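Local structure of zona pellucida sperm-binding protein 1 (Gallus gallus, 6GF6) at residues Lys34-Phe39 / Val82-Leu87; Phe17-Leu22 / Phe65-Glu70; Tyr12-Phe17 / Met104-Pro109; Gly28-Phe33 / Gly61-Ser66. The protein probably cross-links egg coat filaments through homodimers of its ZP-N1 domain, the part of the longer protein described here. The protein carries 2 engineered substitutions. All coordinates share one frame; numbering follows the deposited sequence.

Contact 1 of 4, residues Lys34-Phe39 / Val82-Leu87; sequences KVLDEF and VLRVQL
Lys34 and Gln86 face each other as an antiparallel hydrogen-bonded pair. Lys34 N donates to Gln86 O at 3.0 Å, and the return bond from Gln86 N to Lys34 O is 2.8 Å and nearly straight (170°). Two residues on, Leu36 N reaches Arg84 O at 2.9 Å, and on the far side of this pair a water links Leu36 O to Arg84 N.

Side-chain polar contacts centre on Arg84. A bend at chi3 (51°) turns NE aside from the extended line of the chain; at the tip, NH1 makes only a weak bond to Asp37 O, which lies at the guanidinium edge, in plane, and NH2 forms a salt bridge with Glu101. The amide of Gln86 turns to Ser99 and Arg42, and the amine of Lys34 to Glu44. Asp37 OD1 accepts from Phe39 N, forming an Asx turn.

Packing contacts lie on both faces. Leu36 crosses Arg84 at about a right angle, its CD1 3.6 Å from Arg84 NH2 and its CB over the guanidinium face, while its CD2 meets Gln86 CB at 4.1 Å. On the other face Val35 CG1 touches Leu83 CD1 at 3.8 Å, and both residues pack on Phe65. Strands 30-36 and 80-90 are thus antiparallel neighbours in one sheet of the Ig-like ZP-N sandwich, with Val35, Leu83 and Val85 turned to the opposing sheet.

Contact 2 of 4, residues Phe17-Leu22 / Phe65-Glu70; sequences FGMQLL and FSAGYE
Gly18 CA sits over the centre of the Tyr69 ring, 3.7 Å from the ring centroid and 2° off the normal, a CH-pi contact. Gly18 is also tight against the neighbouring strand: a beta carbon would clash with Ala67 O. Tyr69 N donates a hydrogen bond to Phe17 O, its hydroxyl bonds to Gly15 O, and its ring stacks with Tyr81. Met19 CE meets the ring edge, 4.0 Å from Tyr69 CD1. Met19 chi1 (41°) holds CG between the backbone N and the carbonyl carbon, 3.7 Å from Ala67 O.

Strands 18-22 and 65-68 are central neighbours in the four-stranded antiparallel sheet of the Ig-like sandwich. Reciprocal bonds join Met19 with Ala67 and Leu21 with Phe65, the shortest being Leu21 N to Phe65 O at 2.7 Å. Met19, Leu21, Phe65 and Ala67 lie on the face that packs against strand 80-90.

The face of Gln20 and Ser66 is joined less directly: a water donates to Gln20 OE1 at 2.8 Å and accepts from Ser66 OG at 2.7 Å, while Gln20 NE2 turns to Asp13. Phe39 and Phe43 of the second subunit pack on this face, and Glu38 of that subunit accepts from Phe17 N and Gly18 N.

Contact 3 of 4, residues Tyr12-Phe17 / Met104-Pro109; sequences YDCGDF and MTCPRP
Tyr12 and Cys14 reach across to Met104, Thr105 and Cys106, tying together the two sheets of the Ig-like beta sandwich. Strands 12-14 and 104-107 run in nearly the same direction with axes 7.5 Å apart, so side chains carry the contact.

The covalent link is the disulfide between Cys14 SG and Cys106 SG, left-handed with a chi3 of -81°.

The polar link is one long but straight hydrogen bond: Thr105 N donates to Tyr12 OH over 3.3 Å at 175°. It anchors the far end of the tyrosine to the opposing backbone.

Met104 packs on one face of the Tyr12 ring, where its CG makes a CH-pi contact, 3.8 Å from Tyr12 CG and offset toward the rim. The sulfur makes an oblique Met-aromatic contact, Met104 SD being 5.3 Å from the Tyr12 ring centroid. The side chains slide past each other in opposite directions, and the bend at chi3 (75°) sets Met104 CE 3.8 Å from Tyr12 CB. An alanine in place of Tyr12 would probably leave Thr105 N without its hydroxyl acceptor and open a gap beside Met104 CG.

Beyond the ring, Cys14 SG also lies 3.4 Å from Thr105 O and 4.2 Å from Pro107 CD.

Contact 4 of 4, residues Gly28-Phe33 / Gly61-Ser66; sequences GRTVHF and GGLIFS
Leu63 pushes its CD1 methyl against the backbone of Val31, and the Phe33 ring fits between Val31 of its own strand and Phe65 across the contact. No hydrogen bond crosses the contact: strands 30-33 and 63-66 run almost parallel (11°) with axes 8.8 Å apart, and side chains fill the space between them.

The first bump is Leu63 CD1. A chi2 of 171° sets this methyl across the contact, in the hollow beside Thr30 and Val31, where it lies 3.5 Å from Val31 N, 3.7 Å from Val31 CB and 3.6 Å from Thr30 OG1. Leu63 and Thr30 cross at about a right angle.

The second bump is the Phe33 ring, held on three sides. Leu63 CB meets its edge, near the ring plane, at 3.9 Å from Phe33 CE1. Phe65 CB lies over one face, 3.8 Å from Phe33 CD2, in a CH-pi contact 23° off the normal, and Val31 CG1 lies over the opposite face, toward the rim. The aromatic ring of Phe65 itself leads away from this pocket. An alanine in place of Phe33 would probably open a gap between Val31 CG1, Leu63 CB and Phe65 CB, depriving all three of their shared packing surface.

Around this layer, Phe33 also packs on Leu21 and Ala23 of strand 18-24 and on Leu55 of strand 53-57. Val31 touches Leu87 of strand 80-90, which pairs with strand 30-36, whereas Ile64, on the other face of strand 63-68, packs on Gln20 and on Thr41 of the second subunit.

In the fold
Contacts 1 and 2 are strand pairs within opposite sheets, while contacts 3 and 4 both bridge the two sheets, their centres about 20 Å apart on opposite sides of the chain's centre. The core between contacts 1 and 2 is close-packed, with Leu83 CD2 3.6 Å from Ala67 CB and Val85 CG2 3.7 Å from Phe65 CE2. Leu83 O probably accepts from Met104 N, joining contact 1 to contact 3. Contacts 2, 3 and 4 all touch the second subunit. Other structures of this protein place zinc at Asp13 and Asp16 (contact 3), His32 (contact 4) and Lys34 (contact 1); none is bound to this chain here. The side chain of Leu63 is about 8 Å from the N-acetylglucosamine of the protein's own glycan.

Contact 1 of 4, residues Lys34-Phe39 / Val82-Leu87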
loop_
_atom_site.group_PDB
_atom_site.type_symbol
_atom_site.label_atom_id
_atom_site.label_comp_id
_atom_site.label_asym_id
_atom_site.label_seq_id
_atom_site.Cartn_x
_atom_site.Cartn_y
_atom_site.Cartn_z
ATOM N N LYS B 34 10.521 3.395 12.005
ATOM C CA LYS B 34 11.504 4.221 11.318
ATOM C C LYS B 34 12.390 3.332 10.459
ATOM O O LYS B 34 12.803 2.252 10.891
ATOM C CB LYS B 34 12.375 5.023 12.295
ATOM C CG LYS B 34 11.657 6.147 13.026
ATOM C CD LYS B 34 11.112 5.680 14.368
ATOM C CE LYS B 34 10.690 6.858 15.234
ATOM N NZ LYS B 34 9.578 7.635 14.620
ATOM N N VAL B 35 12.676 3.791 9.246
ATOM C CA VAL B 35 13.568 3.085 8.334
ATOM C C VAL B 35 15.001 3.493 8.633
ATOM O O VAL B 35 15.295 4.676 8.839
ATOM C CB VAL B 35 13.195 3.384 6.870
ATOM C CG1 VAL B 35 14.186 2.726 5.921
ATOM C CG2 VAL B 35 11.780 2.912 6.577
ATOM N N LEU B 36 15.898 2.511 8.665
ATOM C CA LEU B 36 17.307 2.733 8.964
ATOM C C LEU B 36 18.159 2.529 7.719
ATOM O O LEU B 36 17.901 1.624 6.918
ATOM C CB LEU B 36 17.797 1.792 10.068
ATOM C CG LEU B 36 16.992 1.772 11.365
ATOM C CD1 LEU B 36 17.569 0.725 12.304
ATOM C CD2 LEU B 36 16.993 3.143 12.025
ATOM N N ASP B 37 19.148 3.398 7.538
ATOM C CA ASP B 37 20.155 3.233 6.500
ATOM C C ASP B 37 21.458 2.782 7.153
ATOM O O ASP B 37 21.542 2.622 8.373
ATOM C CB ASP B 37 20.311 4.524 5.681
ATOM C CG ASP B 37 20.983 5.655 6.448
ATOM O OD1 ASP B 37 21.336 5.486 7.633
ATOM O OD2 ASP B 37 21.132 6.744 5.852
ATOM N N GLU B 38 22.478 2.554 6.326
ATOM C CA GLU B 38 23.750 2.052 6.832
ATOM C C GLU B 38 24.466 3.049 7.738
ATOM O O GLU B 38 25.439 2.672 8.399
ATOM C CB GLU B 38 24.658 1.655 5.662
ATOM C CG GLU B 38 25.025 2.785 4.705
ATOM C CD GLU B 38 24.045 2.921 3.552
ATOM O OE1 GLU B 38 22.895 2.449 3.680
ATOM O OE2 GLU B 38 24.430 3.497 2.512
ATOM N N PHE B 39 24.007 4.295 7.802
ATOM C CA PHE B 39 24.613 5.298 8.664
ATOM C C PHE B 39 23.852 5.489 9.963
ATOM O O PHE B 39 24.223 6.355 10.759
ATOM C CB PHE B 39 24.698 6.641 7.928
ATOM C CG PHE B 39 25.451 6.574 6.632
ATOM C CD1 PHE B 39 26.836 6.621 6.621
ATOM C CD2 PHE B 39 24.780 6.443 5.427
ATOM C CE1 PHE B 39 27.540 6.559 5.431
ATOM C CE2 PHE B 39 25.476 6.376 4.233
ATOM C CZ PHE B 39 26.861 6.430 4.238
ATOM N N VAL B 82 17.381 -6.490 1.730
ATOM C CA VAL B 82 17.541 -6.239 3.156
ATOM C C VAL B 82 17.023 -4.842 3.475
ATOM O O VAL B 82 17.443 -3.857 2.855
ATOM C CB VAL B 82 19.006 -6.392 3.599
ATOM C CG1 VAL B 82 19.136 -6.147 5.101
ATOM C CG2 VAL B 82 19.512 -7.784 3.237
ATOM N N LEU B 83 16.134 -4.757 4.462
ATOM C CA LEU B 83 15.614 -3.487 4.950
ATOM C C LEU B 83 15.618 -3.537 6.465
ATOM O O LEU B 83 15.027 -4.445 7.060
ATOM C CB LEU B 83 14.199 -3.223 4.433
ATOM C CG LEU B 83 13.577 -1.890 4.861
ATOM C CD1 LEU B 83 14.332 -0.717 4.270
ATOM C CD2 LEU B 83 12.128 -1.826 4.457
ATOM N N ARG B 84 16.280 -2.565 7.079
ATOM C CA ARG B 84 16.379 -2.467 8.526
ATOM C C ARG B 84 15.391 -1.427 9.031
ATOM O O ARG B 84 15.331 -0.311 8.503
ATOM C CB ARG B 84 17.805 -2.111 8.947
ATOM C CG ARG B 84 18.792 -3.250 8.723
ATOM C CD ARG B 84 20.227 -2.897 9.096
ATOM N NE ARG B 84 20.347 -2.318 10.437
ATOM C CZ ARG B 84 20.766 -1.082 10.704
ATOM N NH1 ARG B 84 21.123 -0.250 9.730
ATOM N NH2 ARG B 84 20.834 -0.674 11.962
ATOM N N VAL B 85 14.596 -1.813 10.023
ATOM C CA VAL B 85 13.531 -0.982 10.563
ATOM C C VAL B 85 13.667 -0.965 12.075
ATOM O O VAL B 85 13.998 -1.984 12.687
ATOM C CB VAL B 85 12.133 -1.498 10.159
ATOM C CG1 VAL B 85 11.041 -0.628 10.769
ATOM C CG2 VAL B 85 11.993 -1.537 8.646
ATOM N N GLN B 86 13.409 0.191 12.676
ATOM C CA GLN B 86 13.358 0.328 14.124
ATOM C C GLN B 86 11.907 0.447 14.563
ATOM O O GLN B 86 11.137 1.210 13.972
ATOM C CB GLN B 86 14.155 1.547 14.592
ATOM C CG GLN B 86 14.247 1.672 16.106
ATOM C CD GLN B 86 14.928 2.948 16.545
ATOM O OE1 GLN B 86 15.153 3.852 15.743
ATOM N NE2 GLN B 86 15.252 3.034 17.829
ATOM N N LEU B 87 11.533 -0.332 15.574
ATOM C CA LEU B 87 10.219 -0.254 16.199
ATOM C C LEU B 87 10.378 0.393 17.560
ATOM O O LEU B 87 11.166 -0.082 18.385
ATOM C CB LEU B 87 9.583 -1.633 16.353
ATOM C CG LEU B 87 9.287 -2.408 15.078
ATOM C CD1 LEU B 87 10.543 -3.074 14.592
ATOM C CD2 LEU B 87 8.205 -3.442 15.339
HETATM O O HOH W 1 17.650 -0.574 5.688
#

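Contact 2 of 4, residues Phe17-Leu22 / Phe65-Glu70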
loop_
_atom_site.group_PDB
_atom_site.type_symbol
_atom_site.label_atom_id
_atom_site.label_comp_id
_atom_site.label_asym_id
_atom_site.label_seq_id
_atom_site.Cartn_x
_atom_site.Cartn_y
_atom_site.Cartn_z
ATOM N N PHE B 17 6.487 -9.106 -4.370
ATOM C CA PHE B 17 6.869 -7.766 -4.795
ATOM C C PHE B 17 7.330 -6.870 -3.657
ATOM O O PHE B 17 7.956 -5.840 -3.920
ATOM C CB PHE B 17 5.683 -7.111 -5.516
ATOM C CG PHE B 17 5.225 -7.900 -6.712
ATOM C CD1 PHE B 17 5.821 -7.727 -7.950
ATOM C CD2 PHE B 17 4.228 -8.856 -6.578
ATOM C CE1 PHE B 17 5.406 -8.472 -9.044
ATOM C CE2 PHE B 17 3.811 -9.601 -7.668
ATOM C CZ PHE B 17 4.398 -9.411 -8.899
ATOM N N GLY B 18 7.043 -7.228 -2.418
ATOM C CA GLY B 18 7.472 -6.453 -1.281
ATOM C C GLY B 18 7.415 -7.285 -0.022
ATOM O O GLY B 18 7.307 -8.511 -0.071
ATOM N N MET B 19 7.484 -6.599 1.115
ATOM C CA MET B 19 7.457 -7.245 2.418
ATOM C C MET B 19 6.630 -6.402 3.376
ATOM O O MET B 19 6.396 -5.213 3.147
ATOM C CB MET B 19 8.874 -7.450 2.970
ATOM C CG MET B 19 9.795 -6.265 2.729
ATOM S SD MET B 19 11.499 -6.573 3.224
ATOM C CE MET B 19 12.368 -5.470 2.115
ATOM N N GLN B 20 6.184 -7.036 4.460
ATOM C CA GLN B 20 5.392 -6.358 5.475
ATOM C C GLN B 20 5.840 -6.802 6.859
ATOM O O GLN B 20 6.166 -7.971 7.069
ATOM C CB GLN B 20 3.890 -6.622 5.298
ATOM C CG GLN B 20 3.482 -8.074 5.461
ATOM C CD GLN B 20 1.981 -8.247 5.571
ATOM O OE1 GLN B 20 1.219 -7.297 5.388
ATOM N NE2 GLN B 20 1.546 -9.464 5.876
ATOM N N LEU B 21 5.853 -5.855 7.795
ATOM C CA LEU B 21 6.213 -6.080 9.190
ATOM C C LEU B 21 4.990 -5.822 10.059
ATOM O O LEU B 21 4.414 -4.731 10.012
ATOM C CB LEU B 21 7.376 -5.169 9.586
ATOM C CG LEU B 21 7.889 -5.169 11.021
ATOM C CD1 LEU B 21 8.293 -6.546 11.465
ATOM C CD2 LEU B 21 9.073 -4.239 11.107
ATOM N N LEU B 22 4.586 -6.823 10.841
ATOM C CA LEU B 22 3.393 -6.731 11.674
ATOM C C LEU B 22 3.789 -6.724 13.145
ATOM O O LEU B 22 4.581 -7.564 13.583
ATOM C CB LEU B 22 2.429 -7.878 11.383
ATOM C CG LEU B 22 1.948 -7.971 9.932
ATOM C CD1 LEU B 22 2.928 -8.763 9.076
ATOM C CD2 LEU B 22 0.566 -8.594 9.880
ATOM N N PHE B 65 3.651 -2.336 8.668
ATOM C CA PHE B 65 4.595 -1.585 7.851
ATOM C C PHE B 65 4.807 -2.357 6.554
ATOM O O PHE B 65 5.185 -3.533 6.591
ATOM C CB PHE B 65 5.930 -1.401 8.566
ATOM C CG PHE B 65 7.001 -0.817 7.686
ATOM C CD1 PHE B 65 6.878 0.472 7.184
ATOM C CD2 PHE B 65 8.088 -1.582 7.291
ATOM C CE1 PHE B 65 7.858 1.009 6.366
ATOM C CE2 PHE B 65 9.067 -1.052 6.461
ATOM C CZ PHE B 65 8.947 0.239 5.994
ATOM N N SER B 66 4.514 -1.715 5.423
ATOM C CA SER B 66 4.643 -2.307 4.094
ATOM C C SER B 66 5.773 -1.634 3.321
ATOM O O SER B 66 5.921 -0.407 3.380
ATOM C CB SER B 66 3.338 -2.161 3.312
ATOM O OG SER B 66 2.246 -2.693 4.049
ATOM N N ALA B 67 6.581 -2.434 2.615
ATOM C CA ALA B 67 7.712 -1.917 1.847
ATOM C C ALA B 67 7.875 -2.679 0.536
ATOM O O ALA B 67 8.011 -3.906 0.545
ATOM C CB ALA B 67 9.000 -2.011 2.667
ATOM N N GLY B 68 7.886 -1.954 -0.584
ATOM C CA GLY B 68 8.247 -2.557 -1.857
ATOM C C GLY B 68 9.732 -2.866 -1.930
ATOM O O GLY B 68 10.562 -2.198 -1.310
ATOM N N TYR B 69 10.072 -3.920 -2.684
ATOM C CA TYR B 69 11.471 -4.336 -2.796
ATOM C C TYR B 69 12.347 -3.280 -3.467
ATOM O O TYR B 69 13.552 -3.228 -3.207
ATOM C CB TYR B 69 11.582 -5.667 -3.558
ATOM C CG TYR B 69 11.124 -6.888 -2.791
ATOM C CD1 TYR B 69 11.365 -7.012 -1.432
ATOM C CD2 TYR B 69 10.453 -7.917 -3.428
ATOM C CE1 TYR B 69 10.942 -8.126 -0.726
ATOM C CE2 TYR B 69 10.025 -9.035 -2.730
ATOM C CZ TYR B 69 10.273 -9.135 -1.379
ATOM O OH TYR B 69 9.855 -10.249 -0.680
ATOM N N GLU B 70 11.775 -2.422 -4.309
ATOM C CA GLU B 70 12.555 -1.419 -5.025
ATOM C C GLU B 70 12.512 -0.058 -4.342
ATOM O O GLU B 70 12.870 0.950 -4.958
ATOM C CB GLU B 70 12.038 -1.284 -6.461
ATOM C CG GLU B 70 12.039 -2.576 -7.272
ATOM C CD GLU B 70 13.423 -3.007 -7.695
ATOM O OE1 GLU B 70 14.348 -2.170 -7.651
ATOM O OE2 GLU B 70 13.584 -4.186 -8.077
HETATM O O HOH W 2 0.817 -4.965 3.906
#

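Contact 3 of 4, residues Tyr12-Phe17 / Met104-Pro109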
loop_
_atom_site.group_PDB
_atom_site.type_symbol
_atom_site.label_atom_id
_atom_site.label_comp_id
_atom_site.label_asym_id
_atom_site.label_seq_id
_atom_site.Cartn_x
_atom_site.Cartn_y
_atom_site.Cartn_z
ATOM N N TYR B 12 7.512 -10.591 10.291
ATOM C CA TYR B 12 7.432 -10.043 8.943
ATOM C C TYR B 12 7.289 -11.157 7.910
ATOM O O TYR B 12 7.654 -12.313 8.142
ATOM C CB TYR B 12 8.647 -9.158 8.610
ATOM C CG TYR B 12 9.963 -9.873 8.424
ATOM C CD1 TYR B 12 10.807 -10.113 9.499
ATOM C CD2 TYR B 12 10.377 -10.283 7.162
ATOM C CE1 TYR B 12 12.016 -10.761 9.329
ATOM C CE2 TYR B 12 11.589 -10.931 6.981
ATOM C CZ TYR B 12 12.405 -11.164 8.071
ATOM O OH TYR B 12 13.615 -11.797 7.908
ATOM N N ASP B 13 6.713 -10.784 6.769
ATOM C CA ASP B 13 6.452 -11.697 5.667
ATOM C C ASP B 13 7.175 -11.212 4.418
ATOM O O ASP B 13 7.205 -10.009 4.132
ATOM C CB ASP B 13 4.945 -11.790 5.375
ATOM C CG ASP B 13 4.147 -12.302 6.560
ATOM O OD1 ASP B 13 4.610 -13.254 7.218
ATOM O OD2 ASP B 13 3.073 -11.732 6.858
ATOM N N CYS B 14 7.775 -12.149 3.689
ATOM C CA CYS B 14 8.370 -11.867 2.390
ATOM C C CYS B 14 7.361 -12.239 1.313
ATOM O O CYS B 14 6.993 -13.406 1.191
ATOM C CB CYS B 14 9.665 -12.652 2.189
ATOM S SG CYS B 14 10.983 -12.215 3.333
ATOM N N GLY B 15 6.944 -11.255 0.517
ATOM C CA GLY B 15 6.057 -11.492 -0.600
ATOM C C GLY B 15 6.808 -11.526 -1.918
ATOM O O GLY B 15 8.039 -11.555 -1.972
ATOM N N ASP B 16 6.036 -11.503 -3.007
ATOM C CA ASP B 16 6.624 -11.560 -4.341
ATOM C C ASP B 16 7.138 -10.196 -4.792
ATOM O O ASP B 16 8.101 -10.132 -5.566
ATOM C CB ASP B 16 5.614 -12.117 -5.353
ATOM C CG ASP B 16 5.194 -13.561 -5.039
ATOM O OD1 ASP B 16 6.028 -14.340 -4.521
ATOM O OD2 ASP B 16 4.017 -13.910 -5.299
ATOM N N PHE B 17 6.487 -9.106 -4.370
ATOM C CA PHE B 17 6.869 -7.766 -4.795
ATOM C C PHE B 17 7.330 -6.870 -3.657
ATOM O O PHE B 17 7.956 -5.840 -3.920
ATOM C CB PHE B 17 5.683 -7.111 -5.516
ATOM C CG PHE B 17 5.225 -7.900 -6.712
ATOM C CD1 PHE B 17 5.821 -7.727 -7.950
ATOM C CD2 PHE B 17 4.228 -8.856 -6.578
ATOM C CE1 PHE B 17 5.406 -8.472 -9.044
ATOM C CE2 PHE B 17 3.811 -9.601 -7.668
ATOM C CZ PHE B 17 4.398 -9.411 -8.899
ATOM N N MET B 104 14.825 -7.133 7.929
ATOM C CA MET B 104 13.962 -7.930 7.074
ATOM C C MET B 104 14.782 -8.409 5.884
ATOM O O MET B 104 15.248 -7.600 5.072
ATOM C CB MET B 104 12.745 -7.118 6.636
ATOM C CG MET B 104 11.880 -6.640 7.802
ATOM S SD MET B 104 10.723 -5.313 7.381
ATOM C CE MET B 104 9.469 -6.185 6.463
ATOM N N THR B 105 14.961 -9.722 5.790
ATOM C CA THR B 105 15.761 -10.349 4.750
ATOM C C THR B 105 14.840 -11.210 3.900
ATOM O O THR B 105 14.154 -12.095 4.422
ATOM C CB THR B 105 16.889 -11.183 5.361
ATOM O OG1 THR B 105 17.694 -10.351 6.202
ATOM C CG2 THR B 105 17.765 -11.782 4.282
ATOM N N CYS B 106 14.802 -10.929 2.603
ATOM C CA CYS B 106 13.890 -11.614 1.707
ATOM C C CYS B 106 14.644 -12.053 0.461
ATOM O O CYS B 106 15.591 -11.379 0.036
ATOM C CB CYS B 106 12.700 -10.723 1.320
ATOM S SG CYS B 106 11.594 -10.374 2.720
ATOM N N PRO B 107 14.289 -13.199 -0.110
ATOM C CA PRO B 107 15.064 -13.719 -1.236
ATOM C C PRO B 107 14.948 -12.827 -2.458
ATOM O O PRO B 107 13.935 -12.162 -2.683
ATOM C CB PRO B 107 14.443 -15.097 -1.485
ATOM C CG PRO B 107 13.058 -14.980 -0.973
ATOM C CD PRO B 107 13.124 -14.048 0.196
ATOM N N ARG B 108 16.010 -12.828 -3.251
ATOM C CA ARG B 108 16.074 -12.097 -4.503
ATOM C C ARG B 108 16.486 -13.052 -5.617
ATOM O O ARG B 108 17.269 -13.975 -5.381
ATOM C CB ARG B 108 17.082 -10.942 -4.391
ATOM C CG ARG B 108 17.208 -10.047 -5.604
ATOM C CD ARG B 108 18.216 -8.939 -5.331
ATOM N NE ARG B 108 18.296 -7.972 -6.423
ATOM C CZ ARG B 108 19.170 -8.031 -7.426
ATOM N NH1 ARG B 108 20.065 -9.012 -7.494
ATOM N NH2 ARG B 108 19.148 -7.099 -8.367
ATOM N N PRO B 109 16.001 -12.841 -6.835
ATOM C CA PRO B 109 16.313 -13.798 -7.904
ATOM C C PRO B 109 17.646 -13.521 -8.581
ATOM O O PRO B 109 17.940 -12.385 -8.967
ATOM C CB PRO B 109 15.142 -13.618 -8.875
ATOM C CG PRO B 109 14.735 -12.220 -8.708
ATOM C CD PRO B 109 14.985 -11.865 -7.264
#

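Contact 4 of 4, residues Gly28-Phe33 / Gly61-Ser66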
loop_
_atom_site.group_PDB
_atom_site.type_symbol
_atom_site.label_atom_id
_atom_site.label_comp_id
_atom_site.label_asym_id
_atom_site.label_seq_id
_atom_site.Cartn_x
_atom_site.Cartn_y
_atom_site.Cartn_z
ATOM N N GLY B 28 -3.149 0.005 25.291
ATOM C CA GLY B 28 -2.819 1.414 25.322
ATOM C C GLY B 28 -1.489 1.811 24.724
ATOM O O GLY B 28 -1.254 3.010 24.539
ATOM N N ARG B 29 -0.605 0.870 24.422
ATOM C CA ARG B 29 0.651 1.217 23.777
ATOM C C ARG B 29 0.467 1.314 22.264
ATOM O O ARG B 29 -0.531 0.860 21.701
ATOM C CB ARG B 29 1.739 0.208 24.126
ATOM C CG ARG B 29 1.981 0.104 25.613
ATOM C CD ARG B 29 3.166 -0.781 25.934
ATOM N NE ARG B 29 3.536 -0.677 27.340
ATOM C CZ ARG B 29 4.633 -1.206 27.867
ATOM N NH1 ARG B 29 5.483 -1.877 27.104
ATOM N NH2 ARG B 29 4.884 -1.059 29.161
ATOM N N THR B 30 1.436 1.947 21.611
ATOM C CA THR B 30 1.497 1.968 20.160
ATOM C C THR B 30 2.935 1.698 19.739
ATOM O O THR B 30 3.829 1.527 20.571
ATOM C CB THR B 30 0.974 3.284 19.579
ATOM O OG1 THR B 30 0.885 3.162 18.153
ATOM C CG2 THR B 30 1.885 4.444 19.934
ATOM N N VAL B 31 3.152 1.653 18.429
ATOM C CA VAL B 31 4.462 1.381 17.854
ATOM C C VAL B 31 4.715 2.438 16.792
ATOM O O VAL B 31 3.815 2.769 16.013
ATOM C CB VAL B 31 4.550 -0.040 17.256
ATOM C CG1 VAL B 31 5.897 -0.284 16.592
ATOM C CG2 VAL B 31 4.310 -1.082 18.330
ATOM N N HIS B 32 5.902 3.029 16.818
ATOM C CA HIS B 32 6.353 3.923 15.767
ATOM C C HIS B 32 7.458 3.240 14.975
ATOM O O HIS B 32 8.345 2.601 15.554
ATOM C CB HIS B 32 6.847 5.250 16.350
ATOM C CG HIS B 32 5.742 6.140 16.819
ATOM N ND1 HIS B 32 5.961 7.410 17.306
ATOM C CD2 HIS B 32 4.402 5.947 16.865
ATOM C CE1 HIS B 32 4.805 7.957 17.636
ATOM N NE2 HIS B 32 3.844 7.089 17.378
ATOM N N PHE B 33 7.382 3.362 13.653
ATOM C CA PHE B 33 8.312 2.719 12.737
ATOM C C PHE B 33 9.245 3.756 12.129
ATOM O O PHE B 33 8.817 4.861 11.779
ATOM C CB PHE B 33 7.567 1.983 11.616
ATOM C CG PHE B 33 6.683 0.865 12.096
ATOM C CD1 PHE B 33 5.392 1.119 12.533
ATOM C CD2 PHE B 33 7.137 -0.445 12.094
ATOM C CE1 PHE B 33 4.575 0.089 12.968
ATOM C CE2 PHE B 33 6.323 -1.478 12.527
ATOM C CZ PHE B 33 5.042 -1.210 12.964
ATOM N N GLY B 61 -6.381 -4.179 15.283
ATOM C CA GLY B 61 -5.593 -3.212 16.020
ATOM C C GLY B 61 -4.094 -3.356 15.859
ATOM O O GLY B 61 -3.345 -2.570 16.456
ATOM N N GLY B 62 -3.630 -4.342 15.089
ATOM C CA GLY B 62 -2.211 -4.476 14.828
ATOM C C GLY B 62 -1.727 -3.457 13.811
ATOM O O GLY B 62 -2.482 -2.968 12.972
ATOM N N LEU B 63 -0.442 -3.133 13.895
ATOM C CA LEU B 63 0.175 -2.143 13.021
ATOM C C LEU B 63 1.011 -2.830 11.951
ATOM O O LEU B 63 1.691 -3.825 12.218
ATOM C CB LEU B 63 1.027 -1.168 13.832
ATOM C CG LEU B 63 0.230 -0.468 14.946
ATOM C CD1 LEU B 63 1.126 0.321 15.882
ATOM C CD2 LEU B 63 -0.835 0.436 14.352
ATOM N N ILE B 64 0.915 -2.316 10.727
ATOM C CA ILE B 64 1.475 -2.954 9.544
ATOM C C ILE B 64 2.393 -1.953 8.861
ATOM O O ILE B 64 1.952 -0.862 8.481
ATOM C CB ILE B 64 0.372 -3.420 8.583
ATOM C CG1 ILE B 64 -0.606 -4.364 9.297
ATOM C CG2 ILE B 64 0.982 -4.109 7.374
ATOM C CD1 ILE B 64 -1.880 -4.642 8.514
ATOM N N PHE B 65 3.651 -2.336 8.668
ATOM C CA PHE B 65 4.595 -1.585 7.851
ATOM C C PHE B 65 4.807 -2.357 6.554
ATOM O O PHE B 65 5.185 -3.533 6.591
ATOM C CB PHE B 65 5.930 -1.401 8.566
ATOM C CG PHE B 65 7.001 -0.817 7.686
ATOM C CD1 PHE B 65 6.878 0.472 7.184
ATOM C CD2 PHE B 65 8.088 -1.582 7.291
ATOM C CE1 PHE B 65 7.858 1.009 6.366
ATOM C CE2 PHE B 65 9.067 -1.052 6.461
ATOM C CZ PHE B 65 8.947 0.239 5.994
ATOM N N SER B 66 4.514 -1.715 5.423
ATOM C CA SER B 66 4.643 -2.307 4.094
ATOM C C SER B 66 5.773 -1.634 3.321
ATOM O O SER B 66 5.921 -0.407 3.380
ATOM C CB SER B 66 3.338 -2.161 3.312
ATOM O OG SER B 66 2.246 -2.693 4.049
#